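Local atomic coordinates of peptidase M42 (Thaumarchaeota archaeon SCGC AB-539-E09, PDB entry 5DS0), a protein that probably removes amino acids from the N-terminal ends of peptides, as a dicobalt TET aminopeptidase of family M42 assembled from twelve chains. Residues Gly55-Arg58 against Pro59-Leu62; Ala191-Arg194 against Met195-Gly199; Asp335-Asn338 against Ala339-Val343. All coordinates share one frame; numbering follows the deposited sequence.

Each of the three contacts is local, joining neighbouring residues of one continuous run, so none closes a long loop and none nests in or crosses another; they follow in series. Interaction 1 comes first, where the chain turns from strand 49-53 into strand 60-66. Interaction 2 lies at the C-terminal end of helix 179-197, about 16 Å away between centres. Interaction 3, in helix 333-349, is about 14 Å from interaction 2 between centres and touches it: R194 pairs with E337, and A191 packs on V343. The two helices are thereby tied side by side, whereas interaction 1 belongs to the mixed sheet and touches neither.

Interaction 1: Gly55-Arg58 against Pro59-Leu62; sequences GNDR and PRIL
Where the loop after strand 49-53 runs into strand 60-66, R58 and R60 lay their guanidinium groups flat on one another in an offset stack. The two planes are only 12° apart, and the group centres are separated by 4.1 Å. R60 approaches with an extended chain (chi2 -174°), whereas R58 bends at chi2 and chi3 to bring its flat group against that of R60. R58 NH1 passes 3.3 Å from R60 CD, and R60 NE sits over the R58 face toward its rim. Arginine suits both places because its delocalised charge is spread over a plane that can stack and still donate at its edges.

Two positive groups this close would probably repel each other, but carboxylates are at hand. D57 OD1 makes a long salt bridge of 3.8 Å to R60 NH2, the carboxylate turned 48° from the guanidinium plane. R58 NE forms a salt bridge with D231, while R60 NH1 donates to the carbonyl of V228. A leucine in place of R60 would probably leave D57 and the V228 carbonyl without this mate and R58 without its stacking partner, held by D231.

Between the two arginines P59 follows a cis peptide bond, a bend to which proline is better suited than other residues. Its ring packs on L352 and V355 of helix 352-356. Beyond it, the backbone of R60 bonds to V232 and that of I61 to Y207, placing this strand between the parallel strands 232-240 and 205-211.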
ATOM      1  N   GLY C  55     -48.729 -41.904  18.383  1.00 54.86           N
ATOM      2  CA  GLY C  55     -48.293 -43.141  19.015  1.00 56.28           C
ATOM      3  C   GLY C  55     -48.366 -42.840  20.499  1.00 57.39           C
ATOM      4  O   GLY C  55     -49.345 -42.248  20.960  1.00 58.82           O
ATOM      5  N   ASN C  56     -47.341 -43.197  21.252  1.00 57.26           N
ATOM      6  CA  ASN C  56     -47.356 -42.923  22.685  1.00 59.59           C
ATOM      7  C   ASN C  56     -47.213 -41.427  22.932  1.00 60.31           C
ATOM      8  O   ASN C  56     -46.389 -40.784  22.309  1.00 59.17           O
ATOM      9  CB  ASN C  56     -46.238 -43.683  23.382  1.00 60.74           C
ATOM     10  CG  ASN C  56     -46.248 -45.164  23.048  1.00 61.72           C
ATOM     11  OD1 ASN C  56     -46.928 -45.602  22.119  1.00 65.15           O
ATOM     12  ND2 ASN C  56     -45.481 -45.933  23.784  1.00 61.44           N
ATOM     13  N   ASP C  57     -48.037 -40.866  23.817  1.00 63.64           N
ATOM     14  CA  ASP C  57     -47.964 -39.426  24.146  1.00 63.86           C
ATOM     15  C   ASP C  57     -46.538 -38.916  24.256  1.00 60.45           C
ATOM     16  O   ASP C  57     -46.253 -37.816  23.801  1.00 59.73           O
ATOM     17  CB  ASP C  57     -48.669 -39.110  25.456  1.00 67.60           C
ATOM     18  CG  ASP C  57     -48.808 -37.593  25.732  1.00 69.82           C
ATOM     19  OD1 ASP C  57     -48.683 -36.758  24.806  1.00 70.21           O
ATOM     20  OD2 ASP C  57     -49.049 -37.242  26.905  1.00 71.40           O
ATOM     21  N   ARG C  58     -45.684 -39.709  24.900  1.00 57.38           N
ATOM     22  CA  ARG C  58     -44.290 -39.369  25.130  1.00 55.50           C
ATOM     23  C   ARG C  58     -43.453 -40.615  24.813  1.00 53.12           C
ATOM     24  O   ARG C  58     -43.914 -41.723  25.078  1.00 54.21           O
ATOM     25  CB  ARG C  58     -44.127 -38.868  26.580  1.00 57.44           C
ATOM     26  CG  ARG C  58     -44.753 -37.478  26.757  1.00 58.91           C
ATOM     27  CD  ARG C  58     -43.971 -36.442  27.557  1.00 59.95           C
ATOM     28  NE  ARG C  58     -43.573 -35.293  26.729  1.00 59.35           N
ATOM     29  CZ  ARG C  58     -44.193 -34.116  26.602  1.00 59.32           C
ATOM     30  NH1 ARG C  58     -43.677 -33.178  25.812  1.00 57.44           N
ATOM     31  NH2 ARG C  58     -45.309 -33.840  27.246  1.00 60.70           N
ATOM     32  N   PRO C  59     -42.253 -40.470  24.240  1.00 50.17           N
ATOM     33  CA  PRO C  59     -41.588 -39.188  23.971  1.00 48.86           C
ATOM     34  C   PRO C  59     -42.055 -38.525  22.691  1.00 47.06           C
ATOM     35  O   PRO C  59     -42.507 -39.205  21.770  1.00 47.90           O
ATOM     36  CB  PRO C  59     -40.122 -39.587  23.817  1.00 48.26           C
ATOM     37  CG  PRO C  59     -40.181 -40.976  23.273  1.00 48.12           C
ATOM     38  CD  PRO C  59     -41.437 -41.615  23.800  1.00 49.42           C
ATOM     39  N   ARG C  60     -41.951 -37.206  22.646  1.00 46.14           N
ATOM     40  CA  ARG C  60     -42.250 -36.453  21.438  1.00 45.43           C
ATOM     41  C   ARG C  60     -40.973 -36.254  20.624  1.00 43.74           C
ATOM     42  O   ARG C  60     -40.010 -35.647  21.104  1.00 42.89           O
ATOM     43  CB  ARG C  60     -42.852 -35.099  21.788  1.00 46.68           C
ATOM     44  CG  ARG C  60     -44.167 -35.186  22.523  1.00 48.64           C
ATOM     45  CD  ARG C  60     -44.777 -33.809  22.713  1.00 50.30           C
ATOM     46  NE  ARG C  60     -46.020 -33.873  23.482  1.00 52.67           N
ATOM     47  CZ  ARG C  60     -46.800 -32.830  23.754  1.00 53.91           C
ATOM     48  NH1 ARG C  60     -46.493 -31.613  23.319  1.00 53.81           N
ATOM     49  NH2 ARG C  60     -47.907 -33.004  24.462  1.00 55.59           N
ATOM     50  N   ILE C  61     -40.977 -36.788  19.402  1.00 42.59           N
ATOM     51  CA  ILE C  61     -39.873 -36.622  18.460  1.00 42.05           C
ATOM     52  C   ILE C  61     -40.201 -35.474  17.515  1.00 41.65           C
ATOM     53  O   ILE C  61     -41.210 -35.511  16.822  1.00 41.06           O
ATOM     54  CB  ILE C  61     -39.648 -37.852  17.546  1.00 41.69           C
ATOM     55  CG1 ILE C  61     -39.795 -39.178  18.287  1.00 42.46           C
ATOM     56  CG2 ILE C  61     -38.285 -37.779  16.900  1.00 41.26           C
ATOM     57  CD1 ILE C  61     -38.866 -39.356  19.450  1.00 42.92           C
ATOM     58  N   LEU C  62     -39.338 -34.473  17.465  1.00 41.83           N
ATOM     59  CA  LEU C  62     -39.502 -33.386  16.513  1.00 41.20           C
ATOM     60  C   LEU C  62     -38.518 -33.564  15.366  1.00 41.09           C
ATOM     61  O   LEU C  62     -37.306 -33.585  15.599  1.00 41.31           O
ATOM     62  CB  LEU C  62     -39.277 -32.038  17.197  1.00 41.01           C
ATOM     63  CG  LEU C  62     -39.272 -30.800  16.299  1.00 40.35           C
ATOM     64  CD1 LEU C  62     -40.494 -30.740  15.404  1.00 40.51           C
ATOM     65  CD2 LEU C  62     -39.192 -29.540  17.137  1.00 40.87           C
TER

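Interaction 2: Ala191-Arg194 against Met195-Gly199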
ATOM      1  N   ALA C 191     -40.841 -39.913   5.245  1.00 42.84           N
ATOM      2  CA  ALA C 191     -40.701 -40.822   6.366  1.00 44.04           C
ATOM      3  C   ALA C 191     -42.066 -41.083   6.985  1.00 45.50           C
ATOM      4  O   ALA C 191     -42.452 -42.225   7.180  1.00 48.52           O
ATOM      5  CB  ALA C 191     -39.753 -40.250   7.402  1.00 43.88           C
ATOM      6  N   ILE C 192     -42.794 -40.022   7.291  1.00 45.51           N
ATOM      7  CA  ILE C 192     -44.112 -40.158   7.881  1.00 46.30           C
ATOM      8  C   ILE C 192     -45.046 -40.909   6.942  1.00 48.26           C
ATOM      9  O   ILE C 192     -45.805 -41.772   7.383  1.00 50.53           O
ATOM     10  CB  ILE C 192     -44.695 -38.784   8.261  1.00 45.97           C
ATOM     11  CG1 ILE C 192     -43.965 -38.248   9.493  1.00 45.73           C
ATOM     12  CG2 ILE C 192     -46.177 -38.881   8.570  1.00 46.56           C
ATOM     13  CD1 ILE C 192     -44.124 -36.761   9.704  1.00 45.83           C
ATOM     14  N   ARG C 193     -44.991 -40.597   5.653  1.00 48.92           N
ATOM     15  CA  ARG C 193     -45.857 -41.270   4.691  1.00 49.65           C
ATOM     16  C   ARG C 193     -45.609 -42.752   4.702  1.00 49.67           C
ATOM     17  O   ARG C 193     -46.544 -43.536   4.806  1.00 51.77           O
ATOM     18  CB  ARG C 193     -45.639 -40.743   3.278  1.00 50.41           C
ATOM     19  CG  ARG C 193     -46.514 -41.443   2.246  1.00 51.08           C
ATOM     20  CD  ARG C 193     -46.297 -40.922   0.840  1.00 52.78           C
ATOM     21  NE  ARG C 193     -44.996 -41.280   0.281  1.00 56.82           N
ATOM     22  CZ  ARG C 193     -44.648 -42.471  -0.203  1.00 59.80           C
ATOM     23  NH1 ARG C 193     -45.496 -43.487  -0.207  1.00 60.37           N
ATOM     24  NH2 ARG C 193     -43.407 -42.635  -0.662  1.00 61.27           N
ATOM     25  N   ARG C 194     -44.346 -43.132   4.602  1.00 49.96           N
ATOM     26  CA  ARG C 194     -43.978 -44.537   4.539  1.00 51.96           C
ATOM     27  C   ARG C 194     -44.322 -45.323   5.784  1.00 53.08           C
ATOM     28  O   ARG C 194     -44.669 -46.498   5.708  1.00 54.32           O
ATOM     29  CB  ARG C 194     -42.493 -44.696   4.228  1.00 52.96           C
ATOM     30  CG  ARG C 194     -42.324 -44.787   2.700  1.00 54.90           C
ATOM     31  CD  ARG C 194     -41.065 -44.106   2.043  1.00 54.68           C
ATOM     32  NE  ARG C 194     -39.870 -44.895   2.304  1.00 55.21           N
ATOM     33  CZ  ARG C 194     -38.704 -44.841   1.653  1.00 55.45           C
ATOM     34  NH1 ARG C 194     -37.774 -45.649   2.092  1.00 56.14           N
ATOM     35  NH2 ARG C 194     -38.418 -44.033   0.606  1.00 56.30           N
HETATM   36  N   MSE C 195     -44.227 -44.672   6.932  1.00 54.56           N
HETATM   37  CA  MSE C 195     -44.557 -45.320   8.194  1.00 57.41           C
HETATM   38  C   MSE C 195     -46.019 -45.664   8.253  1.00 57.41           C
HETATM   39  O   MSE C 195     -46.384 -46.736   8.742  1.00 57.72           O
HETATM   40  CB  MSE C 195     -44.128 -44.419   9.347  1.00 58.87           C
HETATM   41  CG  MSE C 195     -42.613 -44.493   9.424  1.00 62.19           C
HETATM   42 SE   MSE C 195     -41.916 -43.703  11.079  0.80 69.66          SE
HETATM   43  CE  MSE C 195     -41.393 -45.383  11.984  1.00 72.40           C
ATOM     44  N   LYS C 196     -46.870 -44.767   7.765  1.00 56.50           N
ATOM     45  CA  LYS C 196     -48.283 -45.058   7.689  1.00 57.35           C
ATOM     46  C   LYS C 196     -48.567 -46.118   6.627  1.00 57.67           C
ATOM     47  O   LYS C 196     -49.205 -47.119   6.931  1.00 59.29           O
ATOM     48  CB  LYS C 196     -49.099 -43.804   7.434  1.00 58.33           C
ATOM     49  CG  LYS C 196     -50.588 -44.101   7.410  1.00 61.65           C
ATOM     50  CD  LYS C 196     -51.416 -42.981   8.010  1.00 64.38           C
ATOM     51  CE  LYS C 196     -52.859 -43.419   8.221  1.00 64.72           C
ATOM     52  NZ  LYS C 196     -53.668 -42.288   8.746  1.00 65.80           N
ATOM     53  N   ASP C 197     -48.061 -45.924   5.411  1.00 57.13           N
ATOM     54  CA  ASP C 197     -48.292 -46.871   4.304  1.00 58.43           C
ATOM     55  C   ASP C 197     -47.905 -48.315   4.596  1.00 58.95           C
ATOM     56  O   ASP C 197     -48.610 -49.233   4.191  1.00 62.67           O
ATOM     57  CB  ASP C 197     -47.560 -46.436   3.023  1.00 59.21           C
ATOM     58  CG  ASP C 197     -48.430 -45.601   2.099  1.00 61.23           C
ATOM     59  OD1 ASP C 197     -49.679 -45.706   2.166  1.00 66.47           O
ATOM     60  OD2 ASP C 197     -47.878 -44.834   1.289  1.00 59.87           O
ATOM     61  N   GLN C 198     -46.799 -48.522   5.297  1.00 57.89           N
ATOM     62  CA  GLN C 198     -46.341 -49.872   5.617  1.00 58.07           C
ATOM     63  C   GLN C 198     -46.649 -50.290   7.054  1.00 58.75           C
ATOM     64  O   GLN C 198     -46.078 -51.256   7.561  1.00 58.07           O
ATOM     65  CB  GLN C 198     -44.842 -49.961   5.372  1.00 58.60           C
ATOM     66  CG  GLN C 198     -44.422 -49.533   3.976  1.00 59.33           C
ATOM     67  CD  GLN C 198     -42.915 -49.405   3.847  1.00 58.68           C
ATOM     68  OE1 GLN C 198     -42.154 -50.032   4.590  1.00 55.02           O
ATOM     69  NE2 GLN C 198     -42.476 -48.573   2.907  1.00 59.29           N
ATOM     70  N   GLY C 199     -47.522 -49.539   7.722  1.00 59.65           N
ATOM     71  CA  GLY C 199     -47.897 -49.800   9.114  1.00 59.99           C
ATOM     72  C   GLY C 199     -46.740 -50.013  10.081  1.00 59.39           C
ATOM     73  O   GLY C 199     -46.812 -50.875  10.949  1.00 59.74           O
TER
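A191 and M195, one turn apart on helix 179-197, belong to the compact side of this contact. M195 N donates to A191 O at 3.0 Å, and M195 CG, anti to its own carbonyl carbon (chi1 -74°), lies beside that same oxygen at 3.2 Å. A small alanine lets the neighbouring helix 333-349 come near, with V343 against its methyl, and the long flexible chain of M195, here selenomethionine, reaches I347 of that helix.

R194 leads to the same helix. Bent at chi2 and chi3, its chain carries the guanidinium to a salt bridge with E337 and against I340, so the charge is paired while the group lies on a hydrocarbon side chain. R193 is buried too, packed on Y33 of helix 24-34 and on Y37. It turns at chi3, so that NH1 swings back to D197 OD2 at 3.1 Å; the salt bridge includes a weak hydrogen bond, bent to 132° at the hydrogen. The stronger partner of R193 is E190, whose OE1 forms a salt bridge with NH2.

The solvent side, carried by K196, D197 and Q198, is looser. Beneath D197 the backbone is regular, D197 N donating to R193 O at 2.9 Å. Q198 runs alongside R194, pointing the same way, and its NE2 meets the aliphatic CB and CG of R194, not the guanidinium, coming 3.8 Å from CG. K196, bent at chi2, points its amine outward, with a long, weak ion pair to D39, which suits lysine.

The run closes as a Schellman motif: G199 N bonds to K196 O and I200 N to M195 O. G199, with positive phi, is the C-prime residue, where glycine meets little steric penalty, and the motif ends the helix.

Interaction 3: Asp335-Asn338 against Ala339-Val343; sequences DTEN and AIRLV
E337 and R341 meet one helical turn apart, the carboxylate standing over a face of the guanidinium. E337 OE2 lies 3.6 Å from R341 NE and well above the guanidinium plane, to which the carboxylate is turned by 87°. The salt bridge therefore rests on charge alone, with no N-H pointing at the oxygen. E337 CG, anti to its backbone N (chi1 177°), starts the chain beside its own carbonyl, and the bend at chi2 brings the oxygen over R341. N338 OD1 lies beside the R341 CD methylene at 3.8 Å, and the N338 side chain packs on P260, I288 and P289.

Beneath these side chains the helix ladder holds the spacing: R341 N donates to E337 O at 2.9 Å, and L342 N donates to N338 O. A339 CB rests 3.4 Å from T336 O.

What fixes the carboxylate lies further out: R194 of helix 179-197 is its stronger partner, so R341 is a secondary mate. The carboxylate of D335, in the first turn, accepts from G259 N (OD1) and G257 N (OD2), and T336 OG1 bonds to S332 O just before the helix. Branched I340 fills against V187 and E190 of helix 179-197, while the small methyl of A339 lets strand 314-322 come close at I319; helix 333-349 thus touches that helix through I340 and that strand through A339.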
ATOM      1  N   ASP C 335     -28.506 -40.640  -1.639  1.00 37.93           N
ATOM      2  CA  ASP C 335     -28.281 -40.096  -0.295  1.00 38.41           C
ATOM      3  C   ASP C 335     -29.615 -39.772   0.385  1.00 37.32           C
ATOM      4  O   ASP C 335     -29.819 -40.071   1.563  1.00 36.85           O
ATOM      5  CB  ASP C 335     -27.468 -38.798  -0.345  1.00 40.21           C
ATOM      6  CG  ASP C 335     -25.983 -39.006  -0.681  1.00 43.13           C
ATOM      7  OD1 ASP C 335     -25.482 -40.156  -0.602  1.00 47.05           O
ATOM      8  OD2 ASP C 335     -25.313 -37.980  -1.026  1.00 44.16           O
ATOM      9  N   THR C 336     -30.514 -39.147  -0.373  1.00 36.75           N
ATOM     10  CA  THR C 336     -31.841 -38.773   0.103  1.00 35.95           C
ATOM     11  C   THR C 336     -32.616 -40.005   0.570  1.00 36.80           C
ATOM     12  O   THR C 336     -33.185 -40.025   1.659  1.00 36.03           O
ATOM     13  CB  THR C 336     -32.633 -38.073  -1.022  1.00 35.78           C
ATOM     14  OG1 THR C 336     -31.875 -36.966  -1.484  1.00 35.06           O
ATOM     15  CG2 THR C 336     -33.984 -37.579  -0.546  1.00 35.10           C
ATOM     16  N   GLU C 337     -32.638 -41.032  -0.268  1.00 38.15           N
ATOM     17  CA  GLU C 337     -33.308 -42.265   0.076  1.00 39.77           C
ATOM     18  C   GLU C 337     -32.774 -42.823   1.394  1.00 38.56           C
ATOM     19  O   GLU C 337     -33.540 -43.251   2.260  1.00 38.15           O
ATOM     20  CB  GLU C 337     -33.140 -43.275  -1.065  1.00 42.69           C
ATOM     21  CG  GLU C 337     -33.737 -44.650  -0.803  1.00 46.17           C
ATOM     22  CD  GLU C 337     -35.217 -44.612  -0.436  1.00 48.72           C
ATOM     23  OE1 GLU C 337     -35.904 -43.609  -0.786  1.00 50.14           O
ATOM     24  OE2 GLU C 337     -35.707 -45.600   0.171  1.00 49.96           O
ATOM     25  N   ASN C 338     -31.455 -42.846   1.527  1.00 37.97           N
ATOM     26  CA  ASN C 338     -30.827 -43.359   2.732  1.00 37.83           C
ATOM     27  C   ASN C 338     -31.134 -42.521   3.955  1.00 37.21           C
ATOM     28  O   ASN C 338     -31.202 -43.051   5.063  1.00 37.58           O
ATOM     29  CB  ASN C 338     -29.314 -43.480   2.547  1.00 37.65           C
ATOM     30  CG  ASN C 338     -28.911 -44.774   1.878  1.00 38.73           C
ATOM     31  OD1 ASN C 338     -29.571 -45.801   2.035  1.00 39.69           O
ATOM     32  ND2 ASN C 338     -27.804 -44.743   1.164  1.00 39.38           N
ATOM     33  N   ALA C 339     -31.284 -41.218   3.774  1.00 36.30           N
ATOM     34  CA  ALA C 339     -31.675 -40.366   4.890  1.00 35.85           C
ATOM     35  C   ALA C 339     -33.068 -40.726   5.356  1.00 36.15           C
ATOM     36  O   ALA C 339     -33.341 -40.766   6.550  1.00 35.38           O
ATOM     37  CB  ALA C 339     -31.617 -38.905   4.488  1.00 36.21           C
ATOM     38  N   ILE C 340     -33.952 -41.016   4.405  1.00 37.46           N
ATOM     39  CA  ILE C 340     -35.303 -41.444   4.743  1.00 38.35           C
ATOM     40  C   ILE C 340     -35.254 -42.773   5.502  1.00 40.18           C
ATOM     41  O   ILE C 340     -35.869 -42.910   6.559  1.00 39.81           O
ATOM     42  CB  ILE C 340     -36.208 -41.581   3.509  1.00 38.56           C
ATOM     43  CG1 ILE C 340     -36.470 -40.218   2.887  1.00 37.77           C
ATOM     44  CG2 ILE C 340     -37.524 -42.221   3.922  1.00 39.52           C
ATOM     45  CD1 ILE C 340     -37.053 -40.313   1.497  1.00 38.64           C
ATOM     46  N   ARG C 341     -34.510 -43.744   4.973  1.00 42.29           N
ATOM     47  CA  ARG C 341     -34.343 -45.027   5.655  1.00 42.98           C
ATOM     48  C   ARG C 341     -33.834 -44.822   7.078  1.00 41.98           C
ATOM     49  O   ARG C 341     -34.366 -45.393   8.025  1.00 43.15           O
ATOM     50  CB  ARG C 341     -33.371 -45.923   4.907  1.00 45.29           C
ATOM     51  CG  ARG C 341     -33.929 -46.549   3.653  1.00 48.41           C
ATOM     52  CD  ARG C 341     -32.900 -47.465   3.011  1.00 52.15           C
ATOM     53  NE  ARG C 341     -33.074 -47.567   1.553  1.00 58.67           N
ATOM     54  CZ  ARG C 341     -33.657 -48.590   0.900  1.00 62.94           C
ATOM     55  NH1 ARG C 341     -33.722 -48.572  -0.436  1.00 62.41           N
ATOM     56  NH2 ARG C 341     -34.226 -49.604   1.561  1.00 66.47           N
ATOM     57  N   LEU C 342     -32.810 -43.997   7.221  1.00 40.54           N
ATOM     58  CA  LEU C 342     -32.186 -43.792   8.513  1.00 40.74           C
ATOM     59  C   LEU C 342     -33.152 -43.208   9.548  1.00 41.03           C
ATOM     60  O   LEU C 342     -33.195 -43.691  10.681  1.00 42.88           O
ATOM     61  CB  LEU C 342     -30.970 -42.873   8.376  1.00 39.64           C
ATOM     62  CG  LEU C 342     -30.250 -42.526   9.678  1.00 39.18           C
ATOM     63  CD1 LEU C 342     -29.739 -43.777  10.373  1.00 39.08           C
ATOM     64  CD2 LEU C 342     -29.110 -41.557   9.408  1.00 39.27           C
ATOM     65  N   VAL C 343     -33.907 -42.183   9.158  1.00 39.97           N
ATOM     66  CA  VAL C 343     -34.819 -41.511  10.095  1.00 39.63           C
ATOM     67  C   VAL C 343     -35.892 -42.495  10.575  1.00 39.75           C
ATOM     68  O   VAL C 343     -36.234 -42.501  11.754  1.00 41.05           O
ATOM     69  CB  VAL C 343     -35.487 -40.175   9.581  1.00 40.22           C
ATOM     70  CG1 VAL C 343     -34.516 -39.002   9.634  1.00 40.06           C
ATOM     71  CG2 VAL C 343     -36.054 -40.287   8.183  1.00 41.04           C
TER